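PDB 6NSI: manganese-binding protein from Chlamydia trachomatis, which binds iron, manganese and nickel ions, with a preference for ferrous iron, and delivers them to the permease of an ABC importer. Local coordinates for residues Q205-I208 with R209-M212. Numbering follows the deposited sequence.
Sequences QISI and RDIM
The carboxylate of Asp210 is approached over one face by the hydroxyl of Ser207, whose OG stands 3.7 Å from Asp210 CG, and along its OD2 edge by the backbone N-H of the same serine. Towards the opposite side, off the edge that runs from OD2 to CB, sits the methyl CG2 of Ile206, whose side chain crosses that of Asp210 at about a right angle. Ser207 and Asp210 form a capping box at the start of helix 208-221, with the serine as N-cap. The return bond is short and nearly straight: Ser207 N donates to Asp210 OD2 at 2.8 Å with an angle of 170° at the hydrogen, and OD2 accepts through its anti lone pair, on the side away from OD1. OD1 is held separately, in a salt bridge to Arg213, so both carboxylate oxygens have a partner and the group's rotation is limited.

In the other direction, a chi1 of 86° sets Ser207 OG between its own N and carbonyl carbon, facing the first turn. OG accepts from Asp210 N at 3.2 Å, and more weakly from Arg209 N at 3.0 Å. It thus serves amides of the first turn, which lack a carbonyl four residues back in the helix; Ser207 O also receives a weak bond from Asp210 N, and opens the regular pattern by accepting from Ile211 N at 3.1 Å. A bound sodium ion lies about 3 Å from the Ser207 side chain.

Next to the cap, Ile206 and Ile211 both touch Ala236 of helix 235-242, joining the incoming loop and the first helical turn to that neighbour; the Fe(III) ion is about 12 Å from the Ile206 side chain. The two isoleucines also meet directly, Ile206 CG2 lying 4.2 Å from the CD1 methyl of Ile211.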
loop_
_atom_site.group_PDB
_atom_site.type_symbol
_atom_site.label_atom_id
_atom_site.label_comp_id
_atom_site.label_asym_id
_atom_site.label_seq_id
_atom_site.Cartn_x
_atom_site.Cartn_y
_atom_site.Cartn_z
ATOM N N GLN A 205 2.438 -7.380 -19.017
ATOM C CA GLN A 205 2.057 -8.718 -19.456
ATOM C C GLN A 205 2.777 -9.778 -18.628
ATOM O O GLN A 205 3.991 -9.689 -18.421
ATOM C CB GLN A 205 2.398 -8.896 -20.936
ATOM C CG GLN A 205 1.614 -10.000 -21.618
ATOM C CD GLN A 205 0.124 -9.707 -21.667
ATOM O OE1 GLN A 205 -0.291 -8.569 -21.912
ATOM N NE2 GLN A 205 -0.688 -10.732 -21.430
ATOM N N ILE A 206 2.040 -10.796 -18.176
ATOM C CA ILE A 206 2.608 -11.899 -17.397
ATOM C C ILE A 206 2.890 -13.077 -18.324
ATOM O O ILE A 206 1.995 -13.538 -19.046
ATOM C CB ILE A 206 1.669 -12.332 -16.258
ATOM C CG1 ILE A 206 1.358 -11.149 -15.328
ATOM C CG2 ILE A 206 2.281 -13.533 -15.514
ATOM C CD1 ILE A 206 0.126 -11.354 -14.437
ATOM N N SER A 207 4.116 -13.590 -18.272
ATOM C CA SER A 207 4.610 -14.580 -19.221
ATOM C C SER A 207 4.695 -15.954 -18.566
ATOM O O SER A 207 4.626 -16.090 -17.341
ATOM C CB SER A 207 5.989 -14.163 -19.747
ATOM O OG SER A 207 7.017 -14.611 -18.862
ATOM N N ILE A 208 4.870 -16.984 -19.402
ATOM C CA ILE A 208 5.121 -18.329 -18.878
ATOM C C ILE A 208 6.377 -18.350 -18.010
ATOM O O ILE A 208 6.465 -19.130 -17.061
ATOM C CB ILE A 208 5.210 -19.366 -20.027
ATOM C CG1 ILE A 208 5.276 -20.801 -19.458
ATOM C CG2 ILE A 208 6.404 -19.090 -20.955
ATOM C CD1 ILE A 208 4.111 -21.183 -18.572
ATOM N N ARG A 209 7.355 -17.496 -18.312
ATOM C CA ARG A 209 8.564 -17.406 -17.493
ATOM C C ARG A 209 8.247 -16.927 -16.072
ATOM O O ARG A 209 8.856 -17.393 -15.100
ATOM C CB ARG A 209 9.563 -16.464 -18.175
ATOM C CG ARG A 209 10.119 -17.014 -19.481
ATOM C CD ARG A 209 11.464 -17.702 -19.283
ATOM N NE ARG A 209 11.844 -18.492 -20.457
ATOM C CZ ARG A 209 12.892 -19.309 -20.514
ATOM N NH1 ARG A 209 13.693 -19.457 -19.459
ATOM N NH2 ARG A 209 13.143 -19.980 -21.632
ATOM N N ASP A 210 7.299 -15.991 -15.942
ATOM C CA ASP A 210 6.863 -15.503 -14.633
ATOM C C ASP A 210 6.118 -16.576 -13.858
ATOM O O ASP A 210 6.266 -16.677 -12.633
ATOM C CB ASP A 210 5.945 -14.297 -14.787
ATOM C CG ASP A 210 6.622 -13.126 -15.450
ATOM O OD1 ASP A 210 7.693 -12.698 -14.969
ATOM O OD2 ASP A 210 6.064 -12.628 -16.447
ATOM N N ILE A 211 5.251 -17.331 -14.547
ATOM C CA ILE A 211 4.606 -18.479 -13.918
ATOM C C ILE A 211 5.669 -19.418 -13.385
ATOM O O ILE A 211 5.649 -19.810 -12.211
ATOM C CB ILE A 211 3.677 -19.208 -14.913
ATOM C CG1 ILE A 211 2.506 -18.320 -15.327
ATOM C CG2 ILE A 211 3.159 -20.519 -14.309
ATOM C CD1 ILE A 211 1.911 -17.512 -14.207
ATOM N N MET A 212 6.644 -19.750 -14.237
ATOM C CA MET A 212 7.661 -20.728 -13.875
ATOM C C MET A 212 8.502 -20.233 -12.714
ATOM O O MET A 212 8.808 -20.996 -11.789
ATOM C CB MET A 212 8.552 -21.028 -15.073
ATOM C CG MET A 212 9.636 -22.071 -14.742
ATOM S SD MET A 212 11.245 -21.321 -14.334
ATOM C CE MET A 212 11.529 -20.367 -15.852
#